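Local structure of protease Do-like 2, chloroplastic (Arabidopsis thaliana, 4FLN) at residues Ser184-Gly188 with Arg325-Ser329; Gly256-Leu262 with Val279-Glu285; Thr275-Val279 with His307-Gly312. The protein acts as a chloroplast serine protease that performs the primary cleavage of photodamaged D1 protein in plant photosystem II. The contacts are given in a common frame with arbitrary orientation. Numbering follows the deposited sequence.

Contact 1. Residues Ser184-Gly188 with Arg325-Ser329; sequences SDLLG and RYLIS
This is a domain-domain contact: a strand of the second β-barrel of the trypsin-like protease meets a short helix of the first PDZ domain. Residues 185-188 run extended in the barrel strand, while Arg325-Ser329 form one helical turn. The two axes cross almost perpendicularly, at a signed angle of -100°, and come within 8.0 Å. The register pairs Asp185 with Arg325 (CA-CA 7.4 Å), Leu187 with Tyr326 and Leu186 with Ser329 (both 6.5 Å).

Asp185 and Arg325 lose the most area here. Both point their CA-CB bonds at the other segment, and Arg325, with chi1 to chi3 in m, t and m, carries its guanidinium across to the carboxylate in a salt bridge, NH1 to Asp185 OD2 at 2.5 Å. Val176 of the neighbouring barrel strand 165-178 lies against both side chains. Arg325 and Ile328 also pack on the backbone of the bound peptide, so the same helix faces ligand and protease.

At the other end Leu187 (t, p) meets the ring of Tyr326, whose chi1 is t; that ring also meets Phe316. Between them Leu186 starts away from the helix, yet its end reaches back; its side chain lies about 8 Å from that of Asp122, a charge-relay residue by similarity. Leu186 CD2 stands 3.8 Å from Ser329 CB, and Leu187 CD2 is 3.8 Å from Tyr326 CE2.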
ATOM      1  N   SER B 184      31.879  -9.948  -5.219  1.00 86.99           N
ATOM      2  CA  SER B 184      32.580 -11.134  -5.690  1.00 83.07           C
ATOM      3  C   SER B 184      31.720 -12.369  -5.472  1.00 83.07           C
ATOM      4  O   SER B 184      30.642 -12.278  -4.888  1.00 85.68           O
ATOM      5  CB  SER B 184      33.918 -11.275  -4.962  1.00 82.32           C
ATOM      6  N   ASP B 185      32.207 -13.518  -5.935  1.00 78.35           N
ATOM      7  CA  ASP B 185      31.506 -14.788  -5.761  1.00 64.41           C
ATOM      8  C   ASP B 185      32.432 -15.837  -5.168  1.00 56.13           C
ATOM      9  O   ASP B 185      33.412 -16.238  -5.788  1.00 59.51           O
ATOM     10  CB  ASP B 185      30.922 -15.293  -7.083  1.00 72.31           C
ATOM     11  CG  ASP B 185      29.467 -14.886  -7.274  1.00 87.56           C
ATOM     12  OD1 ASP B 185      29.148 -13.698  -7.056  1.00 93.35           O
ATOM     13  OD2 ASP B 185      28.637 -15.755  -7.635  1.00 88.09           O
ATOM     14  N   LEU B 186      32.103 -16.278  -3.962  1.00 43.88           N
ATOM     15  CA  LEU B 186      32.913 -17.244  -3.249  1.00 34.19           C
ATOM     16  C   LEU B 186      32.072 -18.435  -2.795  1.00 40.36           C
ATOM     17  O   LEU B 186      30.850 -18.365  -2.742  1.00 30.46           O
ATOM     18  CB  LEU B 186      33.565 -16.584  -2.041  1.00 35.13           C
ATOM     19  CG  LEU B 186      34.314 -15.280  -2.304  1.00 39.55           C
ATOM     20  CD1 LEU B 186      34.770 -14.668  -0.996  1.00 33.54           C
ATOM     21  CD2 LEU B 186      35.499 -15.514  -3.226  1.00 52.28           C
ATOM     22  N   LEU B 187      32.733 -19.537  -2.468  1.00 47.99           N
ATOM     23  CA  LEU B 187      32.013 -20.714  -2.030  1.00 40.84           C
ATOM     24  C   LEU B 187      31.225 -20.312  -0.784  1.00 49.12           C
ATOM     25  O   LEU B 187      31.618 -19.382  -0.075  1.00 47.59           O
ATOM     26  CB  LEU B 187      32.999 -21.840  -1.730  1.00 34.02           C
ATOM     27  CG  LEU B 187      32.518 -23.229  -1.298  1.00 42.41           C
ATOM     28  CD1 LEU B 187      31.830 -23.958  -2.443  1.00 48.24           C
ATOM     29  CD2 LEU B 187      33.695 -24.044  -0.799  1.00 45.69           C
ATOM     30  N   GLY B 188      30.095 -20.974  -0.547  1.00 47.57           N
ATOM     31  CA  GLY B 188      29.286 -20.719   0.628  1.00 47.19           C
ATOM     32  C   GLY B 188      28.474 -21.938   1.012  1.00 49.82           C
ATOM     33  O   GLY B 188      28.174 -22.772   0.164  1.00 52.69           O
ATOM     34  N   ARG B 325      34.184 -20.716 -11.328  1.00 47.18           N
ATOM     35  CA  ARG B 325      34.606 -19.617 -10.463  1.00 53.02           C
ATOM     36  C   ARG B 325      35.377 -20.086  -9.220  1.00 57.35           C
ATOM     37  O   ARG B 325      36.374 -19.465  -8.835  1.00 52.99           O
ATOM     38  CB  ARG B 325      33.405 -18.764 -10.046  1.00 60.67           C
ATOM     39  CG  ARG B 325      33.020 -17.689 -11.076  1.00 83.18           C
ATOM     40  CD  ARG B 325      31.660 -17.044 -10.780  1.00 89.12           C
ATOM     41  NE  ARG B 325      30.563 -17.975 -11.038  1.00 93.50           N
ATOM     42  CZ  ARG B 325      29.309 -17.792 -10.637  1.00 90.10           C
ATOM     43  NH1 ARG B 325      28.979 -16.705  -9.949  1.00 87.42           N
ATOM     44  NH2 ARG B 325      28.387 -18.702 -10.919  1.00 89.60           N
ATOM     45  N   TYR B 326      34.927 -21.181  -8.606  1.00 47.19           N
ATOM     46  CA  TYR B 326      35.554 -21.676  -7.380  1.00 41.05           C
ATOM     47  C   TYR B 326      37.078 -21.822  -7.471  1.00 45.55           C
ATOM     48  O   TYR B 326      37.800 -21.378  -6.577  1.00 39.23           O
ATOM     49  CB  TYR B 326      34.929 -22.997  -6.912  1.00 51.09           C
ATOM     50  CG  TYR B 326      35.709 -23.644  -5.781  1.00 60.89           C
ATOM     51  CD1 TYR B 326      36.538 -24.735  -6.014  1.00 56.57           C
ATOM     52  CD2 TYR B 326      35.645 -23.136  -4.486  1.00 67.27           C
ATOM     53  CE1 TYR B 326      37.261 -25.312  -4.992  1.00 62.35           C
ATOM     54  CE2 TYR B 326      36.372 -23.709  -3.450  1.00 67.22           C
ATOM     55  CZ  TYR B 326      37.177 -24.796  -3.711  1.00 70.65           C
ATOM     56  OH  TYR B 326      37.901 -25.375  -2.689  1.00 74.52           O
ATOM     57  N   LEU B 327      37.568 -22.452  -8.536  1.00 48.23           N
ATOM     58  CA  LEU B 327      39.008 -22.627  -8.688  1.00 53.78           C
ATOM     59  C   LEU B 327      39.675 -21.269  -8.691  1.00 52.91           C
ATOM     60  O   LEU B 327      40.657 -21.041  -7.995  1.00 53.89           O
ATOM     61  CB  LEU B 327      39.348 -23.364  -9.983  1.00 56.38           C
ATOM     62  CG  LEU B 327      38.905 -24.821 -10.042  1.00 58.55           C
ATOM     63  CD1 LEU B 327      39.314 -25.452 -11.363  1.00 57.91           C
ATOM     64  CD2 LEU B 327      39.499 -25.566  -8.865  1.00 51.25           C
ATOM     65  N   ILE B 328      39.121 -20.363  -9.484  1.00 54.39           N
ATOM     66  CA  ILE B 328      39.668 -19.028  -9.608  1.00 53.75           C
ATOM     67  C   ILE B 328      39.791 -18.355  -8.244  1.00 50.35           C
ATOM     68  O   ILE B 328      40.786 -17.690  -7.958  1.00 52.15           O
ATOM     69  CB  ILE B 328      38.786 -18.178 -10.521  1.00 50.52           C
ATOM     70  CG1 ILE B 328      38.740 -18.791 -11.918  1.00 47.50           C
ATOM     71  CG2 ILE B 328      39.273 -16.748 -10.552  1.00 45.98           C
ATOM     72  CD1 ILE B 328      37.722 -18.131 -12.821  1.00 47.20           C
ATOM     73  N   SER B 329      38.782 -18.543  -7.400  1.00 39.83           N
ATOM     74  CA  SER B 329      38.733 -17.872  -6.109  1.00 42.30           C
ATOM     75  C   SER B 329      39.712 -18.462  -5.084  1.00 52.50           C
ATOM     76  O   SER B 329      40.067 -17.810  -4.104  1.00 57.84           O
ATOM     77  CB  SER B 329      37.310 -17.909  -5.554  1.00 47.72           C
ATOM     78  OG  SER B 329      36.917 -19.241  -5.264  1.00 59.14           O
TER

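Contact 2. Residues Gly256-Leu262 with Val279-Glu285; sequences GVLLQKL and VLVRRVE
Strands 257-261 and 279-284 run antiparallel, their axes 137° apart in direction and 4.5 Å at closest approach. Gly256, at phi/psi 71/36, leads in, and its O accepts from Glu285 N at 2.9 Å. Leu258 N gives to Arg283 O at 2.7 Å; Leu258 O then takes Arg282 N at 2.7 Å and, weakly, Arg283 N at 3.3 Å. Arg282, with helix-like angles of -89/-37, makes this a classic beta bulge that shifts the register by one. Beyond it Gln260 and Leu280 form a hydrogen-bonded pair, N to O 2.8 Å and O to N 2.9 Å.

This is the ligand-binding edge of the PDZ domain: Val257 and Leu259 are joined to the bound peptide by backbone hydrogen bonds, which extends the sheet. Val257, Leu259, Val279, Val281 and Val284 share one face, where Val257 CG2 lies 3.6 Å from Val284 CG1 and Leu259 CD2 3.8 Å from Val279 CG2. On the other face Gln260 NE2 bonds Val474 O of a second subunit.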
ATOM      1  N   GLY B 256      39.001 -12.205 -14.883  1.00 38.25           N
ATOM      2  CA  GLY B 256      38.814 -11.008 -15.685  1.00 36.11           C
ATOM      3  C   GLY B 256      38.127 -11.201 -17.025  1.00 46.49           C
ATOM      4  O   GLY B 256      38.446 -10.515 -17.998  1.00 54.58           O
ATOM      5  N   VAL B 257      37.156 -12.105 -17.074  1.00 47.90           N
ATOM      6  CA  VAL B 257      36.596 -12.543 -18.349  1.00 43.03           C
ATOM      7  C   VAL B 257      35.067 -12.718 -18.296  1.00 42.23           C
ATOM      8  O   VAL B 257      34.515 -13.047 -17.250  1.00 38.76           O
ATOM      9  CB  VAL B 257      37.328 -13.845 -18.811  1.00 43.48           C
ATOM     10  CG1 VAL B 257      36.364 -14.928 -19.235  1.00 37.79           C
ATOM     11  CG2 VAL B 257      38.317 -13.528 -19.905  1.00 52.81           C
ATOM     12  N   LEU B 258      34.394 -12.485 -19.425  1.00 45.88           N
ATOM     13  CA  LEU B 258      32.932 -12.595 -19.517  1.00 44.25           C
ATOM     14  C   LEU B 258      32.536 -13.802 -20.373  1.00 43.60           C
ATOM     15  O   LEU B 258      32.718 -13.790 -21.588  1.00 49.93           O
ATOM     16  CB  LEU B 258      32.362 -11.316 -20.130  1.00 51.71           C
ATOM     17  CG  LEU B 258      30.905 -10.873 -19.944  1.00 52.14           C
ATOM     18  CD1 LEU B 258      30.201 -10.739 -21.297  1.00 43.18           C
ATOM     19  CD2 LEU B 258      30.139 -11.794 -19.021  1.00 55.15           C
ATOM     20  N   LEU B 259      31.967 -14.823 -19.735  1.00 43.86           N
ATOM     21  CA  LEU B 259      31.749 -16.144 -20.355  1.00 45.56           C
ATOM     22  C   LEU B 259      30.329 -16.448 -20.853  1.00 41.93           C
ATOM     23  O   LEU B 259      29.331 -16.027 -20.271  1.00 43.66           O
ATOM     24  CB  LEU B 259      32.169 -17.252 -19.385  1.00 34.59           C
ATOM     25  CG  LEU B 259      33.607 -17.151 -18.900  1.00 35.41           C
ATOM     26  CD1 LEU B 259      33.827 -18.101 -17.752  1.00 23.56           C
ATOM     27  CD2 LEU B 259      34.572 -17.431 -20.058  1.00 40.12           C
ATOM     28  N   GLN B 260      30.253 -17.196 -21.939  1.00 37.23           N
ATOM     29  CA  GLN B 260      28.972 -17.680 -22.430  1.00 38.70           C
ATOM     30  C   GLN B 260      28.957 -19.214 -22.374  1.00 40.36           C
ATOM     31  O   GLN B 260      29.924 -19.862 -22.779  1.00 37.40           O
ATOM     32  CB  GLN B 260      28.720 -17.176 -23.855  1.00 25.56           C
ATOM     33  CG  GLN B 260      27.370 -17.543 -24.411  1.00 21.88           C
ATOM     34  CD  GLN B 260      27.102 -16.965 -25.799  1.00 41.43           C
ATOM     35  OE1 GLN B 260      27.370 -15.787 -26.071  1.00 33.95           O
ATOM     36  NE2 GLN B 260      26.554 -17.800 -26.683  1.00 38.55           N
ATOM     37  N   LYS B 261      27.872 -19.786 -21.850  1.00 36.74           N
ATOM     38  CA  LYS B 261      27.688 -21.239 -21.853  1.00 43.14           C
ATOM     39  C   LYS B 261      27.511 -21.759 -23.287  1.00 44.71           C
ATOM     40  O   LYS B 261      26.894 -21.084 -24.113  1.00 45.10           O
ATOM     41  CB  LYS B 261      26.483 -21.626 -20.982  1.00 36.93           C
ATOM     42  CG  LYS B 261      26.732 -21.524 -19.473  1.00 40.50           C
ATOM     43  CD  LYS B 261      25.441 -21.581 -18.670  1.00 55.13           C
ATOM     44  CE  LYS B 261      25.615 -21.000 -17.249  1.00 72.96           C
ATOM     45  NZ  LYS B 261      26.168 -21.951 -16.220  1.00 74.83           N
ATOM     46  N   LEU B 262      28.064 -22.931 -23.605  1.00 39.91           N
ATOM     47  CA  LEU B 262      27.759 -23.507 -24.911  1.00 44.03           C
ATOM     48  C   LEU B 262      26.945 -24.769 -24.721  1.00 48.89           C
ATOM     49  O   LEU B 262      27.492 -25.864 -24.616  1.00 54.65           O
ATOM     50  CB  LEU B 262      29.062 -23.885 -25.616  1.00 42.35           C
ATOM     51  CG  LEU B 262      30.221 -22.898 -25.456  1.00 44.11           C
ATOM     52  CD1 LEU B 262      31.535 -23.532 -25.861  1.00 38.83           C
ATOM     53  CD2 LEU B 262      29.956 -21.641 -26.264  1.00 41.27           C
ATOM     54  N   VAL B 279      33.537 -23.043 -22.193  1.00 40.34           N
ATOM     55  CA  VAL B 279      32.723 -21.852 -22.164  1.00 35.12           C
ATOM     56  C   VAL B 279      33.382 -20.832 -23.100  1.00 38.88           C
ATOM     57  O   VAL B 279      34.607 -20.765 -23.182  1.00 47.10           O
ATOM     58  CB  VAL B 279      32.603 -21.331 -20.723  1.00 29.92           C
ATOM     59  CG1 VAL B 279      31.832 -22.322 -19.897  1.00 25.54           C
ATOM     60  CG2 VAL B 279      33.969 -21.142 -20.107  1.00 34.96           C
ATOM     61  N   LEU B 280      32.569 -20.074 -23.832  1.00 39.94           N
ATOM     62  CA  LEU B 280      33.069 -19.098 -24.805  1.00 38.73           C
ATOM     63  C   LEU B 280      33.412 -17.745 -24.167  1.00 41.43           C
ATOM     64  O   LEU B 280      32.648 -17.215 -23.363  1.00 35.63           O
ATOM     65  CB  LEU B 280      32.050 -18.908 -25.925  1.00 23.45           C
ATOM     66  CG  LEU B 280      32.363 -17.988 -27.108  1.00 32.36           C
ATOM     67  CD1 LEU B 280      33.643 -18.391 -27.826  1.00 35.72           C
ATOM     68  CD2 LEU B 280      31.195 -17.980 -28.090  1.00 27.11           C
ATOM     69  N   VAL B 281      34.567 -17.191 -24.525  1.00 35.97           N
ATOM     70  CA  VAL B 281      34.965 -15.913 -23.975  1.00 35.29           C
ATOM     71  C   VAL B 281      34.338 -14.804 -24.797  1.00 44.16           C
ATOM     72  O   VAL B 281      34.636 -14.641 -25.980  1.00 52.54           O
ATOM     73  CB  VAL B 281      36.486 -15.758 -24.031  1.00 36.56           C
ATOM     74  CG1 VAL B 281      36.902 -14.360 -23.554  1.00 32.16           C
ATOM     75  CG2 VAL B 281      37.134 -16.838 -23.204  1.00 28.70           C
ATOM     76  N   ARG B 282      33.420 -14.084 -24.165  1.00 48.27           N
ATOM     77  CA  ARG B 282      32.704 -12.970 -24.781  1.00 47.89           C
ATOM     78  C   ARG B 282      33.381 -11.606 -24.653  1.00 53.16           C
ATOM     79  O   ARG B 282      33.309 -10.778 -25.552  1.00 48.39           O
ATOM     80  CB  ARG B 282      31.263 -12.931 -24.275  1.00 43.02           C
ATOM     81  CG  ARG B 282      30.455 -14.165 -24.675  1.00 46.69           C
ATOM     82  CD  ARG B 282      30.144 -14.187 -26.172  1.00 46.43           C
ATOM     83  NE  ARG B 282      31.317 -14.503 -26.974  1.00 56.99           N
ATOM     84  CZ  ARG B 282      31.492 -14.117 -28.232  1.00 58.18           C
ATOM     85  NH1 ARG B 282      30.567 -13.389 -28.834  1.00 48.42           N
ATOM     86  NH2 ARG B 282      32.597 -14.454 -28.884  1.00 67.96           N
ATOM     87  N   ARG B 283      33.998 -11.368 -23.502  1.00 54.05           N
ATOM     88  CA  ARG B 283      34.643 -10.094 -23.228  1.00 48.74           C
ATOM     89  C   ARG B 283      35.756 -10.294 -22.206  1.00 46.74           C
ATOM     90  O   ARG B 283      35.710 -11.225 -21.400  1.00 48.57           O
ATOM     91  CB  ARG B 283      33.628  -9.072 -22.704  1.00 50.17           C
ATOM     92  CG  ARG B 283      33.615  -7.762 -23.461  1.00 72.35           C
ATOM     93  CD  ARG B 283      32.523  -7.742 -24.526  1.00 90.64           C
ATOM     94  NE  ARG B 283      33.013  -7.322 -25.842  1.00 94.44           N
ATOM     95  CZ  ARG B 283      32.958  -6.079 -26.311  1.00 90.88           C
ATOM     96  NH1 ARG B 283      32.444  -5.101 -25.573  1.00 82.39           N
ATOM     97  NH2 ARG B 283      33.424  -5.814 -27.524  1.00 93.92           N
ATOM     98  N   VAL B 284      36.751  -9.413 -22.247  1.00 41.88           N
ATOM     99  CA  VAL B 284      37.852  -9.423 -21.291  1.00 45.67           C
ATOM    100  C   VAL B 284      37.985  -8.045 -20.653  1.00 43.41           C
ATOM    101  O   VAL B 284      37.726  -7.028 -21.294  1.00 45.40           O
ATOM    102  CB  VAL B 284      39.183  -9.773 -21.979  1.00 47.07           C
ATOM    103  CG1 VAL B 284      39.139 -11.175 -22.524  1.00 42.16           C
ATOM    104  CG2 VAL B 284      39.457  -8.797 -23.105  1.00 54.85           C
ATOM    105  N   GLU B 285      38.383  -8.013 -19.389  1.00 42.12           N
ATOM    106  CA  GLU B 285      38.676  -6.752 -18.719  1.00 45.47           C
ATOM    107  C   GLU B 285      40.060  -6.209 -19.090  1.00 50.47           C
ATOM    108  O   GLU B 285      41.076  -6.875 -18.903  1.00 51.80           O
ATOM    109  CB  GLU B 285      38.561  -6.907 -17.206  1.00 50.91           C
ATOM    110  CG  GLU B 285      37.154  -6.766 -16.671  1.00 66.09           C
ATOM    111  CD  GLU B 285      37.079  -7.030 -15.181  1.00 84.62           C
ATOM    112  OE1 GLU B 285      37.858  -6.405 -14.419  1.00 92.73           O
ATOM    113  OE2 GLU B 285      36.251  -7.877 -14.775  1.00 86.06           O
TER

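Contact 3. Residues Thr275-Val279 with His307-Gly312; sequences TNEGV and HVGCEG
Neither segment here is regular for most of its length. The first residue to touch is Asn276, its CB 3.3 Å from the SG of Cys310. Glu277 follows fully extended (-161/157) and brings the two segments closest, its CA 3.9 Å from Gly309 CA and 3.3 Å from Val308 O. Although its CA-CB bond points away, the side chain (chi1 m, chi2 t) curls back so that OE2 lies 3.2 Å from His307 CB and OE1 sits over one face of the imidazole ring.

Gly278 hydrogen-bonds across, from its N to Val308 O at 2.6 Å. Its angles of 93/147 would jam a side chain against the carbonyl O of Glu277, which by itself calls for glycine. In the first PDZ domain this bond ties the approach to strand 279-284 to the loop leaving strand 306-307; Val308 is itself backbone-bonded to Val301 of strand 299-303. That loop also reaches outward, for Glu311 OE2 makes a salt bridge to Lys109 NZ of a third subunit.

Val279 enters its strand with chi1 m. Its CG1 lies over the bending loop backbone, 3.8 Å from Gly309 O, 3.7 Å from Cys310 O and 3.6 Å from Glu311 O, and meets Val308 CG1 at 4.2 Å.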
ATOM      1  N   THR B 275      33.189 -32.977 -28.037  1.00106.37           N
ATOM      2  CA  THR B 275      32.324 -33.467 -26.961  1.00110.03           C
ATOM      3  C   THR B 275      31.509 -32.354 -26.318  1.00106.02           C
ATOM      4  O   THR B 275      31.095 -31.407 -26.991  1.00105.02           O
ATOM      5  CB  THR B 275      33.135 -34.167 -25.853  1.00114.88           C
ATOM      6  OG1 THR B 275      34.183 -33.297 -25.404  1.00110.92           O
ATOM      7  CG2 THR B 275      33.739 -35.468 -26.369  1.00120.64           C
ATOM      8  N   ASN B 276      31.306 -32.452 -25.007  1.00 99.34           N
ATOM      9  CA  ASN B 276      30.649 -31.379 -24.280  1.00 95.11           C
ATOM     10  C   ASN B 276      31.602 -30.767 -23.264  1.00 87.84           C
ATOM     11  O   ASN B 276      31.763 -31.283 -22.158  1.00 87.89           O
ATOM     12  CB  ASN B 276      29.408 -31.928 -23.568  1.00101.31           C
ATOM     13  CG  ASN B 276      29.674 -33.252 -22.870  1.00104.91           C
ATOM     14  OD1 ASN B 276      30.806 -33.738 -22.860  1.00112.22           O
ATOM     15  ND2 ASN B 276      28.636 -33.840 -22.282  1.00 96.81           N
ATOM     16  N   GLU B 277      32.173 -29.623 -23.625  1.00 75.81           N
ATOM     17  CA  GLU B 277      33.135 -28.939 -22.777  1.00 58.50           C
ATOM     18  C   GLU B 277      33.271 -27.488 -23.199  1.00 54.24           C
ATOM     19  O   GLU B 277      33.004 -27.131 -24.346  1.00 58.43           O
ATOM     20  CB  GLU B 277      34.507 -29.610 -22.865  1.00 62.73           C
ATOM     21  CG  GLU B 277      34.689 -30.819 -21.961  1.00 73.49           C
ATOM     22  CD  GLU B 277      36.142 -31.225 -21.818  1.00 79.69           C
ATOM     23  OE1 GLU B 277      36.994 -30.613 -22.498  1.00 89.36           O
ATOM     24  OE2 GLU B 277      36.432 -32.149 -21.025  1.00 72.67           O
ATOM     25  N   GLY B 278      33.717 -26.653 -22.277  1.00 37.76           N
ATOM     26  CA  GLY B 278      34.091 -25.306 -22.636  1.00 37.76           C
ATOM     27  C   GLY B 278      33.048 -24.225 -22.521  1.00 41.25           C
ATOM     28  O   GLY B 278      31.857 -24.425 -22.748  1.00 45.82           O
ATOM     29  N   VAL B 279      33.537 -23.043 -22.193  1.00 40.34           N
ATOM     30  CA  VAL B 279      32.723 -21.852 -22.164  1.00 35.12           C
ATOM     31  C   VAL B 279      33.382 -20.832 -23.100  1.00 38.88           C
ATOM     32  O   VAL B 279      34.607 -20.765 -23.182  1.00 47.10           O
ATOM     33  CB  VAL B 279      32.603 -21.331 -20.723  1.00 29.92           C
ATOM     34  CG1 VAL B 279      31.832 -22.322 -19.897  1.00 25.54           C
ATOM     35  CG2 VAL B 279      33.969 -21.142 -20.107  1.00 34.96           C
ATOM     36  N   HIS B 307      39.075 -30.183 -16.398  1.00 50.45           N
ATOM     37  CA  HIS B 307      38.255 -29.879 -17.563  1.00 49.95           C
ATOM     38  C   HIS B 307      37.002 -29.097 -17.201  1.00 46.47           C
ATOM     39  O   HIS B 307      36.375 -29.349 -16.176  1.00 58.33           O
ATOM     40  CB  HIS B 307      37.895 -31.159 -18.323  1.00 59.98           C
ATOM     41  CG  HIS B 307      39.031 -31.726 -19.117  1.00 81.73           C
ATOM     42  ND1 HIS B 307      39.934 -30.933 -19.793  1.00 92.38           N
ATOM     43  CD2 HIS B 307      39.415 -33.005 -19.337  1.00 86.34           C
ATOM     44  CE1 HIS B 307      40.822 -31.699 -20.398  1.00 92.96           C
ATOM     45  NE2 HIS B 307      40.531 -32.961 -20.137  1.00 89.99           N
ATOM     46  N   VAL B 308      36.641 -28.157 -18.067  1.00 39.83           N
ATOM     47  CA  VAL B 308      35.497 -27.271 -17.867  1.00 31.75           C
ATOM     48  C   VAL B 308      34.384 -27.643 -18.834  1.00 38.20           C
ATOM     49  O   VAL B 308      34.615 -27.694 -20.049  1.00 36.58           O
ATOM     50  CB  VAL B 308      35.913 -25.801 -18.113  1.00 35.26           C
ATOM     51  CG1 VAL B 308      34.732 -24.955 -18.446  1.00 41.89           C
ATOM     52  CG2 VAL B 308      36.652 -25.242 -16.911  1.00 46.22           C
ATOM     53  N   GLY B 309      33.181 -27.889 -18.307  1.00 34.57           N
ATOM     54  CA  GLY B 309      32.057 -28.349 -19.123  1.00 38.31           C
ATOM     55  C   GLY B 309      31.279 -27.322 -19.948  1.00 47.30           C
ATOM     56  O   GLY B 309      31.615 -26.141 -19.977  1.00 50.80           O
ATOM     57  N   CYS B 310      30.230 -27.789 -20.621  1.00 55.47           N
ATOM     58  CA  CYS B 310      29.269 -26.929 -21.327  1.00 60.41           C
ATOM     59  C   CYS B 310      28.833 -25.724 -20.472  1.00 61.87           C
ATOM     60  O   CYS B 310      28.996 -24.561 -20.862  1.00 52.10           O
ATOM     61  CB  CYS B 310      28.030 -27.741 -21.759  1.00 46.02           C
ATOM     62  SG  CYS B 310      28.300 -28.797 -23.193  1.00204.21           S
ATOM     63  N   GLU B 311      28.226 -26.009 -19.326  1.00 60.14           N
ATOM     64  CA  GLU B 311      27.963 -24.975 -18.344  1.00 60.49           C
ATOM     65  C   GLU B 311      29.305 -24.685 -17.686  1.00 58.57           C
ATOM     66  O   GLU B 311      30.342 -25.153 -18.143  1.00 72.75           O
ATOM     67  CB  GLU B 311      26.935 -25.455 -17.322  1.00 75.80           C
ATOM     68  CG  GLU B 311      25.869 -26.400 -17.901  1.00 94.19           C
ATOM     69  CD  GLU B 311      24.954 -25.733 -18.929  1.00104.75           C
ATOM     70  OE1 GLU B 311      24.910 -24.485 -18.970  1.00107.46           O
ATOM     71  OE2 GLU B 311      24.275 -26.458 -19.694  1.00103.53           O
ATOM     72  N   GLY B 312      29.320 -23.909 -16.624  1.00 45.33           N
ATOM     73  CA  GLY B 312      30.600 -23.505 -16.086  1.00 55.52           C
ATOM     74  C   GLY B 312      31.332 -24.515 -15.222  1.00 56.56           C
ATOM     75  O   GLY B 312      32.436 -24.242 -14.769  1.00 50.49           O
TER

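How the contacts relate
Contacts 2 and 3 both belong to the first PDZ domain; contact 1 joins that domain to the protease. Along the chain, contact 1 closes a long loop in which the other two are nested, and the segments of contacts 2 and 3 alternate. These two share Val279 and touch directly, with centres 12 Å apart: Leu262 CD1 lies 3.3 Å from Gly278 O. Contact 1 stays clear of both, its centre about 16 Å from that of contact 2 and 18 Å from that of contact 3. The bound peptide touches residues of contacts 1 and 2, so strand 257-261 and helix 325-329 both border its site, next to the protease barrel.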